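PDB 5N7Q: putative cathepsin d from Ixodes ricinus, which probably acts as an aspartic endopeptidase of the pepsin-like A1 family, hydrolysing peptide bonds within proteins, and is bound here to the inhibitor pepstatin A. Local coordinates for residues 29-34 and 120-125; 38-43 and 126-131; 73-78 and 86-91; 96-101 and 142-147; 194-199 and 223-228. One frame throughout, in Å; residues are numbered along the deposited sequence.

How the contacts relate
Contacts 1 and 2 build adjoining parts of the N-terminal lobe's catalytic framework: their centres lie about 14 Å apart, and Ile124 O of contact 1 probably accepts a hydrogen bond from Trp43 N of contact 2. Contact 3, in the flap hairpin, packs on contact 2 through Ile77 against Asn41 and Trp43. Contact 5 leads into Asp227, the predicted catalytic aspartate of the other lobe. Its centre is about 12 Å from that of contact 2, which Trp197 reaches. The side chains of Ile124 and Asp36, the first predicted catalytic aspartate, are about 4 Å apart. Contacts 1, 2, 3 and 5 reach the bound inhibitor; contact 4 lies apart and meets contact 2 where Pro130 touches Asp142.

Contact 1: residues 29-34 and 120-125; sequences QDFQVI and PFDGIL
Strands 29-34 and 123-125 run parallel, with Val33 beside Gly123 and Ile34 beside Ile124, although the directions of these short segments diverge by 61°. The ladder is formed by Ile34 N donating to Gly123 O at 3.1 Å and Leu125 N donating to Ile34 O at 2.8 Å. Ahead of it, Gln32 O takes Asp122 N at 2.7 Å and, weakly, Gly123 N. The Asp122 side chain adds a bond in the opposite direction: its OD2 receives Gln32 N at 2.9 Å, almost straight (172° at the hydrogen) and met on the anti side of the carboxylate. The same oxygen accepts a second bond from His58 ND1 and sits at the edge of the Phe31 ring, whose plane is nearly perpendicular to the carboxylate. In pepsin-like proteases this parallel pairing belongs to the psi structure, in which the strand leading to the catalytic aspartate, here probably Asp36, lies next to a strand that also pairs with a third, here 42-45. With Ile34 CG1 anti to the backbone N (chi1 -179°) in the conformer described, one of two, CG2 is left between the backbone N and the carbonyl carbon, 3.5 Å from Ile124 CG1, the side chains alongside and pointing the same way. That methyl also stands over one face of the Phe121 ring, offset toward the rim, 4.1 Å from the Phe121 centroid in a CH-pi contact. Ile34 and Ile124 pack on a modified side chain of the bound inhibitor. On the Val33 side, Val33 CG2 meets Leu125 CB at 3.9 Å, the two side chains crossing obliquely.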
# COMPACT_ATOMS: atom_id res chain seq x y z
N GLN A 29 -0.86 -2.57 24.10
CA GLN A 29 -1.03 -3.87 23.46
C GLN A 29 -0.42 -3.78 22.07
O GLN A 29 -0.78 -2.89 21.30
CB GLN A 29 -2.49 -4.24 23.37
CG GLN A 29 -3.15 -4.34 24.74
CD GLN A 29 -4.64 -4.61 24.65
OE1 GLN A 29 -5.10 -5.41 23.81
NE2 GLN A 29 -5.42 -3.97 25.52
N ASP A 30 0.46 -4.71 21.76
CA ASP A 30 1.29 -4.61 20.54
C ASP A 30 0.71 -5.39 19.35
O ASP A 30 0.19 -6.49 19.50
CB ASP A 30 2.69 -5.10 20.84
CG ASP A 30 3.45 -4.20 21.79
OD1 ASP A 30 3.24 -2.98 21.80
OD2 ASP A 30 4.30 -4.75 22.53
N PHE A 31 0.83 -4.80 18.15
CA PHE A 31 0.36 -5.40 16.90
C PHE A 31 1.31 -5.08 15.77
O PHE A 31 2.20 -4.22 15.89
CB PHE A 31 -1.02 -4.83 16.53
CG PHE A 31 -2.04 -4.99 17.62
CD1 PHE A 31 -2.18 -4.05 18.64
CD2 PHE A 31 -2.84 -6.11 17.64
CE1 PHE A 31 -3.09 -4.26 19.66
CE2 PHE A 31 -3.75 -6.32 18.65
CZ PHE A 31 -3.88 -5.39 19.66
N GLN A 32 1.10 -5.81 14.68
CA GLN A 32 1.73 -5.51 13.38
C GLN A 32 0.65 -5.18 12.41
O GLN A 32 -0.36 -5.88 12.32
CB GLN A 32 2.52 -6.71 12.89
CG GLN A 32 3.65 -7.10 13.82
CD GLN A 32 4.79 -6.12 13.81
OE1 GLN A 32 4.99 -5.41 12.83
NE2 GLN A 32 5.55 -6.07 14.90
N VAL A 33 0.84 -4.12 11.63
CA VAL A 33 -0.17 -3.70 10.64
C VAL A 33 0.48 -3.33 9.32
O VAL A 33 1.60 -2.89 9.28
CB VAL A 33 -1.01 -2.50 11.13
CG1 VAL A 33 -1.87 -2.91 12.31
CG2 VAL A 33 -0.16 -1.29 11.51
N ILE A 34 -0.27 -3.54 8.24
CA ILE A 34 0.13 -3.01 6.95
C ILE A 34 -0.32 -1.54 6.92
O ILE A 34 -1.46 -1.22 7.26
CB ILE A 34 -0.34 -3.91 5.79
CG1 ILE A 34 0.10 -3.35 4.44
CG2 ILE A 34 -1.84 -4.17 5.81
CD1 ILE A 34 0.13 -4.41 3.36
N PRO A 120 1.12 -12.23 8.10
CA PRO A 120 2.01 -12.05 9.25
C PRO A 120 1.60 -10.84 10.09
O PRO A 120 2.04 -10.69 11.24
CB PRO A 120 3.36 -11.80 8.58
CG PRO A 120 3.03 -11.15 7.30
CD PRO A 120 1.77 -11.80 6.84
N PHE A 121 0.78 -9.98 9.51
CA PHE A 121 0.26 -8.81 10.21
C PHE A 121 -1.12 -9.13 10.79
O PHE A 121 -1.81 -10.06 10.35
CB PHE A 121 0.22 -7.60 9.29
CG PHE A 121 -0.46 -7.84 7.97
CD1 PHE A 121 -1.83 -7.78 7.86
CD2 PHE A 121 0.28 -8.18 6.83
CE1 PHE A 121 -2.49 -8.00 6.66
CE2 PHE A 121 -0.36 -8.41 5.61
CZ PHE A 121 -1.76 -8.32 5.53
N ASP A 122 -1.49 -8.32 11.78
CA ASP A 122 -2.77 -8.47 12.49
C ASP A 122 -3.87 -7.66 11.89
O ASP A 122 -5.04 -8.00 12.05
CB ASP A 122 -2.60 -8.09 13.95
CG ASP A 122 -1.45 -8.85 14.60
OD1 ASP A 122 -1.45 -10.10 14.56
OD2 ASP A 122 -0.47 -8.20 15.03
N GLY A 123 -3.54 -6.57 11.22
CA GLY A 123 -4.57 -5.71 10.67
C GLY A 123 -4.01 -4.68 9.74
O GLY A 123 -2.87 -4.80 9.28
N ILE A 124 -4.83 -3.69 9.43
CA ILE A 124 -4.51 -2.70 8.41
C ILE A 124 -4.67 -1.31 9.03
O ILE A 124 -5.60 -1.09 9.78
CB ILE A 124 -5.43 -2.81 7.19
CG1 ILE A 124 -5.28 -4.21 6.55
CG2 ILE A 124 -5.17 -1.66 6.19
CD1 ILE A 124 -6.20 -4.51 5.39
N LEU A 125 -3.73 -0.42 8.72
CA LEU A 125 -3.79 0.97 9.16
C LEU A 125 -3.85 1.81 7.89
O LEU A 125 -2.82 1.99 7.17
CB LEU A 125 -2.59 1.34 10.04
CG LEU A 125 -2.64 2.70 10.76
CD1 LEU A 125 -1.74 2.68 12.01
CD2 LEU A 125 -2.26 3.83 9.83

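Contact 2: residues 38-43 and 126-131; sequences GSANLW and GLAYPS
The methyl of Ala128 points toward segment 38-43 and comes near that of Ala40, which is directed across the contact, where the loop behind the catalytic strand meets the end of strand 123-126 in the psi structure of the pepsin fold. Ala40 CB and Ala128 CB stand 4.3 Å apart, and each also approaches a carbonyl oxygen of the other segment. Ala128 CB comes to 3.1 Å from Ser39 O, while Ala40 CB lies 3.4 Å from Tyr129 O. Ser39 points the other way. Its OG is set between its own backbone N and carbonyl carbon (chi1 71°) and bonds to OD2 of Asp36, a predicted catalytic residue, while the serine also packs on the bound inhibitor.

The backbone makes the polar links. Ser39 O accepts Ala128 N at 2.8 Å, the donor standing above the carbonyl plane. Gly126 N gives its hydrogen to Asn41 O at 2.9 Å, from a position even farther above the carbonyl plane (57° out of it). Having no side chain, Gly126 can lie directly against segment 38-43, with its CA 3.0 Å from Ser39 O; a CB would point toward that segment and collide with Ser39 O, Ala40 N and Asn41 N. Leu127 O takes the indole NE1 of Trp197, tying this segment to the C-terminal lobe. A water bridges the segments, donating to Gly126 O at 2.8 Å and to Ala40 O at 3.1 Å.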
# COMPACT_ATOMS: atom_id res chain seq x y z
N GLY A 38 -4.13 2.92 0.28
CA GLY A 38 -5.37 2.63 -0.43
C GLY A 38 -6.62 2.41 0.36
O GLY A 38 -7.62 2.00 -0.19
N SER A 39 -6.58 2.70 1.67
CA SER A 39 -7.74 2.62 2.52
C SER A 39 -7.56 3.59 3.67
O SER A 39 -6.47 4.12 3.83
CB SER A 39 -7.98 1.19 3.00
OG SER A 39 -7.01 0.78 3.95
N ALA A 40 -8.63 3.84 4.43
CA ALA A 40 -8.62 4.91 5.45
C ALA A 40 -8.90 4.43 6.88
O ALA A 40 -8.83 5.25 7.80
CB ALA A 40 -9.57 6.05 5.07
N ASN A 41 -9.16 3.14 7.07
CA ASN A 41 -9.57 2.61 8.38
C ASN A 41 -8.44 1.86 9.07
O ASN A 41 -7.61 1.21 8.39
CB ASN A 41 -10.76 1.66 8.23
CG ASN A 41 -12.03 2.40 7.87
OD1 ASN A 41 -12.24 2.71 6.71
ND2 ASN A 41 -12.85 2.72 8.87
N LEU A 42 -8.42 1.93 10.40
CA LEU A 42 -7.58 1.08 11.24
C LEU A 42 -8.44 -0.05 11.79
O LEU A 42 -9.53 0.19 12.33
CB LEU A 42 -7.01 1.87 12.40
CG LEU A 42 -6.21 1.11 13.47
CD1 LEU A 42 -5.00 0.35 12.98
CD2 LEU A 42 -5.84 2.13 14.52
N TRP A 43 -7.96 -1.29 11.69
CA TRP A 43 -8.64 -2.40 12.39
C TRP A 43 -7.64 -3.45 12.84
O TRP A 43 -6.56 -3.58 12.28
CB TRP A 43 -9.76 -3.03 11.56
CG TRP A 43 -9.32 -3.69 10.29
CD1 TRP A 43 -9.28 -3.11 9.03
CD2 TRP A 43 -8.81 -5.00 10.13
NE1 TRP A 43 -8.79 -4.00 8.12
CE2 TRP A 43 -8.45 -5.16 8.77
CE3 TRP A 43 -8.55 -6.06 11.02
CZ2 TRP A 43 -7.93 -6.35 8.26
CZ3 TRP A 43 -8.03 -7.25 10.51
CH2 TRP A 43 -7.72 -7.37 9.15
N GLY A 126 -5.04 2.30 7.59
CA GLY A 126 -5.24 3.07 6.37
C GLY A 126 -4.70 4.49 6.46
O GLY A 126 -4.83 5.16 7.47
N LEU A 127 -4.09 4.94 5.36
CA LEU A 127 -3.45 6.24 5.20
C LEU A 127 -4.03 7.06 4.04
O LEU A 127 -3.45 8.10 3.65
CB LEU A 127 -1.94 6.06 5.01
CG LEU A 127 -1.15 5.50 6.20
CD1 LEU A 127 0.25 5.16 5.74
CD2 LEU A 127 -1.12 6.52 7.34
N ALA A 128 -5.20 6.65 3.56
CA ALA A 128 -5.92 7.38 2.51
C ALA A 128 -6.68 8.55 3.11
O ALA A 128 -6.63 8.79 4.32
CB ALA A 128 -6.85 6.45 1.75
N TYR A 129 -7.35 9.31 2.27
CA TYR A 129 -8.11 10.46 2.72
C TYR A 129 -9.32 10.04 3.55
O TYR A 129 -9.90 8.98 3.32
CB TYR A 129 -8.59 11.29 1.53
CG TYR A 129 -7.50 12.17 0.92
CD1 TYR A 129 -7.31 13.48 1.39
CD2 TYR A 129 -6.71 11.72 -0.13
CE1 TYR A 129 -6.31 14.31 0.82
CE2 TYR A 129 -5.73 12.52 -0.69
CZ TYR A 129 -5.57 13.83 -0.23
OH TYR A 129 -4.59 14.64 -0.82
N PRO A 130 -9.77 10.90 4.45
CA PRO A 130 -10.87 10.50 5.32
C PRO A 130 -12.21 10.41 4.61
O PRO A 130 -13.14 9.80 5.15
CB PRO A 130 -10.92 11.63 6.37
CG PRO A 130 -10.25 12.82 5.67
CD PRO A 130 -9.18 12.19 4.86
N SER A 131 -12.34 11.02 3.43
CA SER A 131 -13.55 10.92 2.64
C SER A 131 -13.96 9.46 2.39
O SER A 131 -15.16 9.20 2.25
CB SER A 131 -13.36 11.64 1.32
OG SER A 131 -12.28 11.02 0.60
O HOH W 1 -6.41 4.97 9.73

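Contact 3: residues 73-78 and 86-91; sequences RNFTIV and GFISKD
Phe75 lays its ring across Gly86 within the flap, the beta hairpin of pepsin-like proteases made here by strands 69-79 and 82-95, which folds over the substrate cleft. A chi1 of 82° puts CG between the backbone N and the carbonyl carbon, and chi2 (-83°) sets the turn of the ring. At its root, Phe75 CB meets Ile88 CD1 at 3.9 Å, the two side chains crossing at about a right angle. Farther out, Phe75 CD1 rests 3.4 Å from Gly86 C. Next comes Phe75 CE1, 3.5 Å from Phe87 N, which lies near the plane of the ring at its edge. The tip, Phe75 CZ, reaches to 3.9 Å from Gly86 N, an atom that stands over one face near the rim. A CB on Gly86 would be tight against Phe75 CE1, so the lack of a side chain eases this close approach. Phe75 CZ also packs on Trp43 CB.

Around the ring the strands are antiparallel. Phe75 and Gly86 form a hydrogen-bonded pair, with Phe75 N to Gly86 O at 2.9 Å and Gly86 N to Phe75 O at 3.1 Å. Asn74 and Phe87 form the adjacent non-hydrogen-bonded pair. Arg73 makes a salt bridge through NH2 with Asp71. Its carbonyl does double duty: Arg73 O accepts Ile88 N at 2.8 Å and is also approached by Phe87 CA at 3.2 Å in a CA-H...O contact.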
# COMPACT_ATOMS: atom_id res chain seq x y z
N ARG A 73 -20.58 0.81 16.91
CA ARG A 73 -21.16 0.76 15.57
C ARG A 73 -20.58 -0.40 14.78
O ARG A 73 -19.38 -0.65 14.85
CB ARG A 73 -20.87 2.02 14.78
CG ARG A 73 -21.73 3.21 15.19
CD ARG A 73 -21.27 4.48 14.49
NE ARG A 73 -19.98 4.90 15.00
CZ ARG A 73 -19.14 5.76 14.42
NH1 ARG A 73 -19.42 6.30 13.23
NH2 ARG A 73 -18.00 6.05 15.02
N ASN A 74 -21.41 -1.09 14.03
CA ASN A 74 -20.93 -2.07 13.08
C ASN A 74 -20.07 -1.42 12.01
O ASN A 74 -20.30 -0.28 11.59
CB ASN A 74 -22.10 -2.80 12.41
CG ASN A 74 -21.67 -4.07 11.70
OD1 ASN A 74 -21.32 -5.06 12.34
ND2 ASN A 74 -21.69 -4.05 10.37
N PHE A 75 -19.07 -2.15 11.54
CA PHE A 75 -18.29 -1.70 10.37
C PHE A 75 -18.04 -2.90 9.46
O PHE A 75 -17.91 -4.02 9.91
CB PHE A 75 -17.00 -0.99 10.76
CG PHE A 75 -15.86 -1.93 11.07
CD1 PHE A 75 -15.74 -2.50 12.32
CD2 PHE A 75 -14.90 -2.23 10.10
CE1 PHE A 75 -14.70 -3.38 12.61
CE2 PHE A 75 -13.86 -3.10 10.38
CZ PHE A 75 -13.76 -3.68 11.63
N THR A 76 -17.97 -2.61 8.16
CA THR A 76 -17.64 -3.62 7.16
C THR A 76 -16.79 -2.95 6.10
O THR A 76 -17.08 -1.85 5.64
CB THR A 76 -18.87 -4.29 6.53
OG1 THR A 76 -18.46 -5.39 5.71
CG2 THR A 76 -19.71 -3.30 5.72
N ILE A 77 -15.71 -3.63 5.71
CA ILE A 77 -14.83 -3.09 4.68
C ILE A 77 -14.52 -4.18 3.69
O ILE A 77 -14.26 -5.34 4.08
CB ILE A 77 -13.50 -2.53 5.23
CG1 ILE A 77 -13.72 -1.68 6.47
CG2 ILE A 77 -12.78 -1.71 4.15
CD1 ILE A 77 -12.45 -1.25 7.18
N VAL A 78 -14.55 -3.80 2.41
CA VAL A 78 -14.24 -4.69 1.32
C VAL A 78 -12.94 -4.21 0.67
O VAL A 78 -12.85 -3.05 0.27
CB VAL A 78 -15.38 -4.67 0.29
CG1 VAL A 78 -15.12 -5.64 -0.86
CG2 VAL A 78 -16.69 -5.07 0.96
N GLY A 86 -16.83 -6.04 11.93
CA GLY A 86 -16.83 -6.10 13.38
C GLY A 86 -17.50 -4.86 13.93
O GLY A 86 -18.43 -4.34 13.30
N PHE A 87 -16.99 -4.32 15.03
CA PHE A 87 -17.53 -3.10 15.64
C PHE A 87 -16.43 -2.12 15.98
O PHE A 87 -15.28 -2.51 16.21
CB PHE A 87 -18.36 -3.44 16.89
CG PHE A 87 -17.56 -4.12 17.97
CD1 PHE A 87 -17.39 -5.50 17.97
CD2 PHE A 87 -16.96 -3.38 18.98
CE1 PHE A 87 -16.63 -6.12 18.97
CE2 PHE A 87 -16.21 -4.00 19.96
CZ PHE A 87 -16.04 -5.36 19.97
N ILE A 88 -16.81 -0.84 16.06
CA ILE A 88 -15.86 0.22 16.33
C ILE A 88 -15.61 0.39 17.84
O ILE A 88 -16.55 0.25 18.66
CB ILE A 88 -16.35 1.56 15.75
CG1 ILE A 88 -16.53 1.46 14.23
CG2 ILE A 88 -15.41 2.70 16.11
CD1 ILE A 88 -15.24 1.29 13.46
N SER A 89 -14.36 0.67 18.20
CA SER A 89 -13.96 1.11 19.55
C SER A 89 -13.00 2.28 19.39
O SER A 89 -12.66 2.65 18.27
CB SER A 89 -13.32 -0.04 20.33
OG SER A 89 -14.28 -1.07 20.56
N LYS A 90 -12.61 2.89 20.50
CA LYS A 90 -11.67 4.02 20.47
C LYS A 90 -10.64 3.85 21.56
O LYS A 90 -10.97 3.44 22.68
CB LYS A 90 -12.49 5.30 20.66
CG LYS A 90 -11.77 6.64 20.57
CD LYS A 90 -12.75 7.80 20.25
CE LYS A 90 -13.88 7.93 21.27
NZ LYS A 90 -14.70 9.18 21.08
N ASP A 91 -9.38 4.16 21.27
CA ASP A 91 -8.32 4.02 22.27
C ASP A 91 -7.12 4.83 21.80
O ASP A 91 -7.12 5.37 20.68
CB ASP A 91 -7.97 2.54 22.51
CG ASP A 91 -7.53 2.25 23.93
OD1 ASP A 91 -6.97 3.18 24.57
OD2 ASP A 91 -7.69 1.11 24.40

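Contact 4: residues 96-101 and 142-147; sequences GSAKVS and DNMMKQ
Val100 and Met144 form the close apolar part of this contact, where strand 98-101 passes helix 142-146 at 95°, with 8.4 Å between the axes of strand 98-101 and helix 142-146. The two branches of Val100 divide the work. CG2 meets the methionine chain near its base, 3.7 Å from Met144 CG, the side chains crossing at about a right angle. CG1, anti to the backbone N (chi1 -174°), lies 3.5 Å from Asn143 ND2. A turn about the CG-SD bond (chi3 89°) carries Met144 CE toward the neighbouring alanine, with Ala98 CB and Met144 CE 4.0 Å apart. Tyr6 touches both of these residues, so the apolar patch continues past the two segments.

Toward solvent the contact changes character and becomes polar, with exposed Ser101 meeting Gln147, the residue just after the helix. The extended glutamine presents both ends of its amide to one residue's backbone: Ser101 N donates to Gln147 OE1 at 3.1 Å, on a lone pair in the carbonyl plane, and Gln147 NE2 returns a bond to Ser101 O at 2.9 Å. The same Ser101 O receives a weak bond from Asn143 ND2, whose stronger partner is Gln103 OE1. Another weak bond, 3.0 Å from Gln147 NE2 to Asn143 OD1, joins the two amides one helical turn apart. Away from the predicted catalytic residues, this is a helix packed across a short beta strand at the periphery of the N-terminal lobe of the pepsin fold.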
# COMPACT_ATOMS: atom_id res chain seq x y z
N GLY A 96 5.78 4.72 16.96
CA GLY A 96 7.02 5.22 17.53
C GLY A 96 6.71 5.99 18.81
O GLY A 96 5.98 5.48 19.67
N SER A 97 7.23 7.21 18.92
CA SER A 97 6.99 8.05 20.10
C SER A 97 5.73 8.91 19.97
O SER A 97 5.42 9.70 20.87
CB SER A 97 8.22 8.92 20.39
OG SER A 97 8.36 9.90 19.39
N ALA A 98 4.96 8.75 18.89
CA ALA A 98 3.71 9.48 18.73
C ALA A 98 2.62 8.78 19.53
O ALA A 98 2.45 7.58 19.39
CB ALA A 98 3.30 9.57 17.27
N LYS A 99 1.90 9.56 20.33
CA LYS A 99 0.76 9.08 21.12
C LYS A 99 -0.49 9.74 20.57
O LYS A 99 -0.73 10.92 20.80
CB LYS A 99 0.91 9.45 22.59
CG LYS A 99 2.23 9.06 23.21
CD LYS A 99 2.22 7.66 23.80
CE LYS A 99 3.45 7.43 24.67
NZ LYS A 99 3.16 6.54 25.83
N VAL A 100 -1.28 8.96 19.86
CA VAL A 100 -2.43 9.48 19.14
C VAL A 100 -3.64 9.14 19.99
O VAL A 100 -4.12 8.00 19.99
CB VAL A 100 -2.58 8.84 17.74
CG1 VAL A 100 -3.71 9.52 16.97
CG2 VAL A 100 -1.25 8.92 16.99
N SER A 101 -4.11 10.13 20.73
CA SER A 101 -5.29 9.96 21.60
C SER A 101 -6.62 9.78 20.84
O SER A 101 -6.81 10.30 19.72
CB SER A 101 -5.42 11.15 22.56
OG SER A 101 -4.29 11.22 23.43
N ASP A 142 -4.95 11.69 10.00
CA ASP A 142 -5.79 12.85 10.26
C ASP A 142 -5.85 13.23 11.74
O ASP A 142 -5.84 14.42 12.10
CB ASP A 142 -7.19 12.54 9.77
CG ASP A 142 -7.32 12.72 8.28
OD1 ASP A 142 -6.75 11.88 7.55
OD2 ASP A 142 -7.92 13.71 7.85
N ASN A 143 -5.91 12.22 12.59
CA ASN A 143 -5.90 12.42 14.04
C ASN A 143 -4.55 12.99 14.53
O ASN A 143 -4.52 13.91 15.35
CB ASN A 143 -6.24 11.10 14.74
CG ASN A 143 -7.00 11.29 16.03
OD1 ASN A 143 -7.45 12.40 16.36
ND2 ASN A 143 -7.14 10.21 16.78
N MET A 144 -3.44 12.51 13.96
CA MET A 144 -2.12 13.09 14.20
C MET A 144 -2.11 14.56 13.83
O MET A 144 -1.62 15.40 14.62
CB MET A 144 -1.05 12.33 13.43
CG MET A 144 -0.82 10.93 13.96
SD MET A 144 0.29 9.95 12.94
CE MET A 144 1.88 10.38 13.64
N MET A 145 -2.63 14.90 12.66
CA MET A 145 -2.68 16.31 12.24
C MET A 145 -3.53 17.16 13.16
O MET A 145 -3.13 18.25 13.56
CB MET A 145 -3.21 16.44 10.81
CG MET A 145 -2.25 15.90 9.77
SD MET A 145 -2.75 16.38 8.11
CE MET A 145 -4.38 15.66 8.07
N LYS A 146 -4.70 16.65 13.52
CA LYS A 146 -5.60 17.36 14.46
C LYS A 146 -4.92 17.65 15.80
O LYS A 146 -5.08 18.74 16.37
CB LYS A 146 -6.86 16.54 14.71
CG LYS A 146 -7.92 16.66 13.64
CD LYS A 146 -9.09 15.72 13.91
CE LYS A 146 -10.20 15.79 12.86
NZ LYS A 146 -9.75 15.67 11.44
N GLN A 147 -4.11 16.70 16.27
CA GLN A 147 -3.39 16.83 17.54
C GLN A 147 -2.04 17.58 17.41
O GLN A 147 -1.29 17.67 18.38
CB GLN A 147 -3.21 15.45 18.16
CG GLN A 147 -4.57 14.84 18.51
CD GLN A 147 -4.51 13.40 18.98
OE1 GLN A 147 -3.65 13.03 19.76
NE2 GLN A 147 -5.50 12.60 18.58

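Contact 5: residues 194-199 and 223-228; sequences KGYWQF and EAIADT
Ile225 has its CG1 in the crowded position between backbone N and carbonyl carbon (chi1 73°), and its chain then runs straight on to place CD1 over one face of the Tyr196 ring. That CH-pi contact has Ile225 CD1 4.1 Å from the Tyr196 centroid, while the other branch, Ile225 CG2, presses on Tyr196 CB at 3.5 Å. Phe199 CG takes the same setting (chi1 50°); Ala224 O lies over one face of its ring, toward the rim, and the ring meets the Ala224 and Ala226 methyls. Extended Gln198 crosses bent Glu223 at about a right angle. In the Glu223 conformer described, Gln198 NE2 donates to the anti lone pair of Glu223 OE1 at 2.9 Å, and Thr192 OG1 is a further partner of that oxygen.

The backbones are antiparallel. Phe199 and Ala224 exchange two bonds, Phe199 N to Ala224 O and Ala224 N to Phe199 O, each 2.9 Å and nearly along the C=O axis. Beyond the non-hydrogen-bonded pair of Gln198 and Ile225, Ala226 N reaches Trp197 O at 3.0 Å. Trp197 centres an inverse gamma turn, and a water bridges the strands there, accepting from Trp197 N and donating to Ala226 O, each at 2.9 Å. Tyr196 OH and Asp227 OD2 bond the inhibitor, and strand 223-226 leads to this second predicted catalytic aspartate in the C-terminal lobe of a pepsin-like protease.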
# COMPACT_ATOMS: atom_id res chain seq x y z
N LYS A 194 -9.87 13.46 -4.18
CA LYS A 194 -9.36 13.19 -2.82
C LYS A 194 -10.12 12.03 -2.17
O LYS A 194 -11.25 12.19 -1.70
CB LYS A 194 -9.40 14.45 -1.97
CG LYS A 194 -8.38 15.49 -2.42
CD LYS A 194 -8.66 16.86 -1.80
CE LYS A 194 -8.67 16.82 -0.30
NZ LYS A 194 -8.60 18.19 0.33
N GLY A 195 -9.51 10.84 -2.19
CA GLY A 195 -10.12 9.63 -1.63
C GLY A 195 -8.99 8.65 -1.47
O GLY A 195 -8.35 8.55 -0.41
N TYR A 196 -8.68 7.97 -2.59
CA TYR A 196 -7.34 7.46 -2.77
C TYR A 196 -6.39 8.64 -2.96
O TYR A 196 -6.81 9.79 -3.16
CB TYR A 196 -7.25 6.53 -3.98
CG TYR A 196 -8.25 5.38 -4.02
CD1 TYR A 196 -8.27 4.41 -3.03
CD2 TYR A 196 -9.10 5.21 -5.11
CE1 TYR A 196 -9.16 3.35 -3.07
CE2 TYR A 196 -9.98 4.14 -5.19
CZ TYR A 196 -10.01 3.21 -4.15
OH TYR A 196 -10.91 2.14 -4.23
N TRP A 197 -5.11 8.33 -2.93
CA TRP A 197 -4.08 9.27 -3.35
C TRP A 197 -3.97 9.21 -4.87
O TRP A 197 -3.16 8.47 -5.42
CB TRP A 197 -2.76 8.94 -2.66
CG TRP A 197 -2.76 9.34 -1.22
CD1 TRP A 197 -3.09 8.57 -0.13
CD2 TRP A 197 -2.38 10.62 -0.70
NE1 TRP A 197 -2.94 9.31 1.02
CE2 TRP A 197 -2.48 10.55 0.70
CE3 TRP A 197 -1.92 11.81 -1.29
CZ2 TRP A 197 -2.17 11.63 1.52
CZ3 TRP A 197 -1.62 12.87 -0.50
CH2 TRP A 197 -1.71 12.77 0.91
N GLN A 198 -4.90 9.90 -5.53
CA GLN A 198 -5.17 9.75 -6.96
C GLN A 198 -4.66 10.96 -7.75
O GLN A 198 -4.72 12.09 -7.26
CB GLN A 198 -6.67 9.59 -7.16
CG GLN A 198 -7.11 9.20 -8.57
CD GLN A 198 -8.57 8.81 -8.64
OE1 GLN A 198 -9.10 8.16 -7.72
NE2 GLN A 198 -9.23 9.19 -9.71
N PHE A 199 -4.18 10.70 -8.95
CA PHE A 199 -3.58 11.75 -9.80
C PHE A 199 -3.60 11.33 -11.25
O PHE A 199 -3.89 10.18 -11.57
CB PHE A 199 -2.14 12.06 -9.33
CG PHE A 199 -1.30 10.83 -9.17
CD1 PHE A 199 -0.59 10.31 -10.24
CD2 PHE A 199 -1.27 10.15 -7.95
CE1 PHE A 199 0.16 9.15 -10.09
CE2 PHE A 199 -0.52 9.00 -7.81
CZ PHE A 199 0.19 8.49 -8.88
N GLU A 223 -5.72 7.97 -15.23
CA GLU A 223 -5.74 8.25 -13.78
C GLU A 223 -5.03 7.09 -13.09
O GLU A 223 -5.05 5.94 -13.57
CB GLU A 223 -7.18 8.40 -13.21
CG GLU A 223 -7.98 9.70 -13.51
CD GLU A 223 -7.58 10.95 -12.67
OE1 GLU A 223 -8.04 11.16 -11.48
OE2 GLU A 223 -6.88 11.78 -13.28
N ALA A 224 -4.40 7.37 -11.95
CA ALA A 224 -3.69 6.38 -11.15
C ALA A 224 -3.79 6.73 -9.67
O ALA A 224 -4.09 7.86 -9.31
CB ALA A 224 -2.22 6.32 -11.54
N ILE A 225 -3.46 5.77 -8.82
CA ILE A 225 -3.30 6.00 -7.37
C ILE A 225 -1.96 5.45 -6.92
O ILE A 225 -1.43 4.50 -7.53
CB ILE A 225 -4.47 5.41 -6.52
CG1 ILE A 225 -4.41 3.87 -6.45
CG2 ILE A 225 -5.81 5.88 -7.11
CD1 ILE A 225 -5.44 3.24 -5.53
N ALA A 226 -1.43 6.00 -5.84
CA ALA A 226 -0.24 5.45 -5.18
C ALA A 226 -0.70 4.65 -3.97
O ALA A 226 -1.24 5.22 -3.04
CB ALA A 226 0.69 6.56 -4.77
N ASP A 227 -0.53 3.34 -4.01
CA ASP A 227 -1.11 2.44 -2.99
C ASP A 227 -0.08 1.49 -2.40
O ASP A 227 0.23 0.46 -2.99
CB ASP A 227 -2.27 1.64 -3.55
CG ASP A 227 -2.96 0.83 -2.50
OD1 ASP A 227 -2.61 0.94 -1.30
OD2 ASP A 227 -3.89 0.07 -2.86
N THR A 228 0.42 1.85 -1.22
CA THR A 228 1.37 1.01 -0.51
C THR A 228 0.84 -0.38 -0.14
O THR A 228 1.63 -1.28 0.16
CB THR A 228 1.84 1.70 0.77
OG1 THR A 228 0.70 1.99 1.58
CG2 THR A 228 2.56 3.00 0.49
O HOH W 2 -4.14 5.60 -2.68